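Local coordinates for protein diaminopropionate ammonia-lyase (Escherichia coli, PDB 4D9I) that catalyses the pyridoxal-phosphate-dependent alpha,beta-elimination of both L- and D-2,3-diaminopropionate to pyruvate and ammonia, working as a homodimer, at residues A116-G121 with V186-A191; A138-P143 with L157-I162. All coordinates share one frame; numbering follows the deposited sequence.

Contact 1: residues A116-G121 with V186-A191. With TRS (2-amino-2-hydroxymethyl-propane-1,3-diol), chain D.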
# COMPACT_ATOMS: atom_id res chain seq x y z
N ALA B 116 -33.43 6.46 -17.02
CA ALA B 116 -33.51 7.02 -15.67
C ALA B 116 -33.08 5.99 -14.63
O ALA B 116 -33.50 4.83 -14.67
CB ALA B 116 -34.91 7.53 -15.39
N THR B 117 -32.23 6.42 -13.70
CA THR B 117 -31.56 5.49 -12.83
C THR B 117 -31.21 6.11 -11.48
O THR B 117 -30.82 7.26 -11.42
CB THR B 117 -30.26 5.01 -13.53
OG1 THR B 117 -30.63 4.26 -14.70
CG2 THR B 117 -29.41 4.16 -12.62
N THR B 118 -31.38 5.32 -10.42
CA THR B 118 -30.81 5.61 -9.10
C THR B 118 -29.55 4.77 -8.85
O THR B 118 -29.49 3.60 -9.22
CB THR B 118 -31.82 5.37 -7.95
OG1 THR B 118 -32.81 6.41 -7.96
CG2 THR B 118 -31.12 5.42 -6.60
N THR B 119 -28.55 5.39 -8.23
CA THR B 119 -27.27 4.75 -8.00
C THR B 119 -26.53 5.37 -6.82
O THR B 119 -26.73 6.54 -6.47
CB THR B 119 -26.35 4.87 -9.22
OG1 THR B 119 -25.22 3.98 -9.06
CG2 THR B 119 -25.86 6.32 -9.40
N ASP B 120 -25.65 4.58 -6.21
CA ASP B 120 -24.78 5.15 -5.18
C ASP B 120 -23.38 5.30 -5.76
O ASP B 120 -22.43 5.63 -5.05
CB ASP B 120 -24.81 4.29 -3.91
CG ASP B 120 -24.31 2.88 -4.15
OD1 ASP B 120 -24.34 2.07 -3.19
OD2 ASP B 120 -23.89 2.59 -5.29
N GLY B 121 -23.24 5.07 -7.07
CA GLY B 121 -21.94 5.18 -7.70
C GLY B 121 -21.78 4.54 -9.06
O GLY B 121 -21.95 5.21 -10.08
N VAL B 186 -36.74 3.48 -16.96
CA VAL B 186 -36.03 3.12 -15.73
C VAL B 186 -35.05 1.96 -15.97
O VAL B 186 -35.46 0.90 -16.46
CB VAL B 186 -37.02 2.69 -14.63
CG1 VAL B 186 -36.28 2.19 -13.39
CG2 VAL B 186 -37.95 3.83 -14.26
N VAL B 187 -33.77 2.18 -15.63
CA VAL B 187 -32.76 1.12 -15.71
C VAL B 187 -32.13 0.90 -14.32
O VAL B 187 -31.23 1.64 -13.92
CB VAL B 187 -31.68 1.43 -16.78
CG1 VAL B 187 -30.67 0.30 -16.88
CG2 VAL B 187 -32.35 1.68 -18.14
N GLN B 188 -32.65 -0.08 -13.58
CA GLN B 188 -32.10 -0.44 -12.25
C GLN B 188 -31.52 -1.83 -12.27
O GLN B 188 -32.03 -2.70 -12.97
CB GLN B 188 -33.18 -0.42 -11.15
CG GLN B 188 -33.69 0.95 -10.74
CD GLN B 188 -32.60 1.91 -10.26
OE1 GLN B 188 -32.65 3.09 -10.56
NE2 GLN B 188 -31.63 1.40 -9.50
N ASP B 189 -30.49 -2.04 -11.45
CA ASP B 189 -29.82 -3.33 -11.39
C ASP B 189 -30.42 -4.28 -10.36
O ASP B 189 -29.77 -5.20 -9.89
CB ASP B 189 -28.31 -3.14 -11.16
CG ASP B 189 -27.99 -2.33 -9.89
OD1 ASP B 189 -28.82 -1.50 -9.43
OD2 ASP B 189 -26.85 -2.51 -9.38
N THR B 190 -31.67 -4.08 -10.01
CA THR B 190 -32.38 -5.03 -9.20
C THR B 190 -33.75 -5.26 -9.83
O THR B 190 -34.16 -4.50 -10.71
CB THR B 190 -32.49 -4.57 -7.75
OG1 THR B 190 -32.80 -5.71 -6.92
CG2 THR B 190 -33.55 -3.47 -7.59
N ALA B 191 -34.44 -6.31 -9.39
CA ALA B 191 -35.75 -6.66 -9.92
C ALA B 191 -36.81 -6.48 -8.84
O ALA B 191 -36.51 -6.46 -7.66
CB ALA B 191 -35.74 -8.10 -10.41
C TRS D . -26.21 -1.78 -5.41
C1 TRS D . -27.52 -2.18 -6.10
C2 TRS D . -26.26 -0.39 -4.78
C3 TRS D . -25.14 -1.86 -6.48
N TRS D . -25.88 -2.74 -4.32
O1 TRS D . -28.58 -2.11 -5.15
O2 TRS D . -25.16 -0.23 -3.86
O3 TRS D . -25.47 -0.97 -7.54
O HOH W 1 -28.13 0.82 -8.14
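The Q188 side chain lays its terminal amide against the backbone of T118 and grips it twice, at the edge of the four-stranded parallel sheet of this fold type II PLP enzyme. Q188 OE1 accepts from T118 N at 2.6 Å, nearly straight and on a lone pair in the carbonyl plane. Q188 NE2 donates to T118 O at 3.1 Å, with that oxygen close to the amide plane. The chain gets there by a bend at chi2 (-57°), which folds CD back toward the strand. In effect the amide stands in for a strand backbone just where the regular pairing, a single parallel bridge between A116 and V186 with V187 N bonded to A116 O, runs out. An alanine here would probably leave T118 N and O without these mates and open a gap beside Y168. Between the V187 N bond to A116 O and the Q188 amide, T117 OG1, anti to its own carbonyl carbon, donates to V187 O at 2.8 Å; H123 NE2 bonds the same oxygen. T118 turns its hydroxyl elsewhere, to T175 on helix 168-182. Farther on, both segments reach a bound Tris molecule: O2 donates to OD1 of D120, the inferred proton acceptor for the L-isomer, and O3 donates to D189 OD2. One water donates to T118 O and, at 2.7 Å, to D189 OD1.

Contact 2: residues A138-P143 with L157-I162; sequences AVIYMP and LGAECI
M142 and C161 bring their sulfurs together, SD to SG at 3.8 Å, on the face of the sheet where I140 also lies. This is the well-packed side of a parallel strand pair, the two strands of a beta-alpha-beta unit whose crossover helix is 148-155. C161 SG is anti to its backbone N (chi1 -171°) and meets CG of M142 as well as SD. Toward the start of the strands, A138 CB touches A159 CB at 3.9 Å, a close fit of two small buried side chains. Four backbone hydrogen bonds tie the strands: E160 N to A138 O, I140 N to E160 O, I162 N to I140 O and M142 N to I162 O.

The face bearing V139, Y141, E160 and I162 is looser, and its E160 and I162 are exposed. I162 runs alongside Y141, pointing the same way, and only its tip reaches the ring, CD1 to CE1 at 4.2 Å. E160 crosses V139 with its CG 3.9 Å from CG2, and past CG the chain bends at chi2 (-84°), which turns CD aside.

Helix 148-155 covers the sulfur side through V151 and I154, and A128 of helix 122-133 packs on A159. Y141 on the other face meets H178 of helix 168-182, while strand 114-118 pairs with the far edge of 138-142.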
# COMPACT_ATOMS: atom_id res chain seq x y z
N ALA B 138 -29.58 10.43 -20.33
CA ALA B 138 -29.66 9.75 -19.06
C ALA B 138 -29.93 10.72 -17.91
O ALA B 138 -29.42 11.84 -17.90
CB ALA B 138 -28.40 8.93 -18.80
N VAL B 139 -30.73 10.28 -16.94
CA VAL B 139 -31.03 11.09 -15.75
C VAL B 139 -30.78 10.23 -14.51
O VAL B 139 -31.51 9.28 -14.23
CB VAL B 139 -32.48 11.66 -15.77
CG1 VAL B 139 -32.73 12.57 -14.56
CG2 VAL B 139 -32.73 12.46 -17.04
N ILE B 140 -29.70 10.55 -13.79
CA ILE B 140 -29.26 9.75 -12.64
C ILE B 140 -29.63 10.42 -11.31
O ILE B 140 -29.39 11.62 -11.11
CB ILE B 140 -27.73 9.50 -12.70
CG1 ILE B 140 -27.29 8.99 -14.09
CG2 ILE B 140 -27.28 8.56 -11.60
CD1 ILE B 140 -28.05 7.81 -14.68
N TYR B 141 -30.23 9.66 -10.41
CA TYR B 141 -30.46 10.14 -9.05
C TYR B 141 -29.47 9.46 -8.07
O TYR B 141 -29.20 8.27 -8.18
CB TYR B 141 -31.92 9.90 -8.63
CG TYR B 141 -32.95 10.72 -9.40
CD1 TYR B 141 -32.65 11.25 -10.66
CD2 TYR B 141 -34.22 10.94 -8.89
CE1 TYR B 141 -33.57 11.99 -11.37
CE2 TYR B 141 -35.16 11.67 -9.60
CZ TYR B 141 -34.83 12.20 -10.84
OH TYR B 141 -35.75 12.92 -11.56
N MET B 142 -28.92 10.25 -7.15
CA MET B 142 -28.04 9.72 -6.10
C MET B 142 -28.57 10.14 -4.71
O MET B 142 -29.11 11.24 -4.56
CB MET B 142 -26.59 10.18 -6.31
CG MET B 142 -25.96 9.73 -7.63
SD MET B 142 -24.18 10.03 -7.70
CE MET B 142 -23.63 8.77 -6.55
N PRO B 143 -28.44 9.26 -3.70
CA PRO B 143 -29.03 9.54 -2.39
C PRO B 143 -28.18 10.51 -1.56
O PRO B 143 -27.01 10.74 -1.88
CB PRO B 143 -29.09 8.17 -1.71
CG PRO B 143 -28.40 7.21 -2.61
CD PRO B 143 -27.72 7.97 -3.70
N LEU B 157 -20.08 12.65 -17.95
CA LEU B 157 -20.60 11.81 -19.03
C LEU B 157 -21.86 12.40 -19.73
O LEU B 157 -22.58 11.69 -20.46
CB LEU B 157 -20.88 10.39 -18.52
CG LEU B 157 -19.66 9.57 -18.10
CD1 LEU B 157 -20.06 8.25 -17.43
CD2 LEU B 157 -18.73 9.33 -19.29
N GLY B 158 -22.13 13.67 -19.48
CA GLY B 158 -23.18 14.40 -20.18
C GLY B 158 -24.59 14.08 -19.72
O GLY B 158 -25.56 14.50 -20.34
N ALA B 159 -24.70 13.36 -18.61
CA ALA B 159 -25.97 12.97 -18.03
C ALA B 159 -26.34 13.94 -16.92
O ALA B 159 -25.46 14.60 -16.38
CB ALA B 159 -25.85 11.55 -17.46
N GLU B 160 -27.62 14.04 -16.58
CA GLU B 160 -28.02 14.82 -15.42
C GLU B 160 -27.78 13.98 -14.19
O GLU B 160 -27.83 12.73 -14.26
CB GLU B 160 -29.49 15.21 -15.46
CG GLU B 160 -30.06 15.36 -16.86
CD GLU B 160 -29.82 16.72 -17.46
OE1 GLU B 160 -30.73 17.21 -18.18
OE2 GLU B 160 -28.74 17.30 -17.24
N CYS B 161 -27.50 14.64 -13.08
CA CYS B 161 -27.26 13.92 -11.83
C CYS B 161 -27.71 14.73 -10.62
O CYS B 161 -27.13 15.77 -10.29
CB CYS B 161 -25.80 13.51 -11.70
SG CYS B 161 -25.52 12.41 -10.30
N ILE B 162 -28.74 14.23 -9.96
CA ILE B 162 -29.43 14.93 -8.89
C ILE B 162 -29.19 14.18 -7.58
O ILE B 162 -29.46 12.98 -7.49
CB ILE B 162 -30.94 15.06 -9.20
CG1 ILE B 162 -31.20 16.10 -10.30
CG2 ILE B 162 -31.74 15.47 -7.96
CD1 ILE B 162 -31.44 15.54 -11.70
O HOH W 2 -28.37 12.83 -20.98

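Contacts 1 and 2 belong to one four-stranded parallel sheet, ordered 160-163, 137-142, 114-118, 185-186, and their centres lie 11 Å apart. Contact 2 closes one end of it and contact 1 the other, with the inner strands 114-118 and 137-142 side by side. Probable hydrogen bonds join these two directly, Y141 N to T117 O and T119 N to Y141 O, and T119 CG2 packs on I140 CG2. Along the chain, both segments of contact 2 fall between the two of contact 1. Past the ends of 114-118 and 185-186 the chain goes on to D120 and D189, which both bind the Tris molecule, and the side chain of M142 is about 5 Å from that of D120.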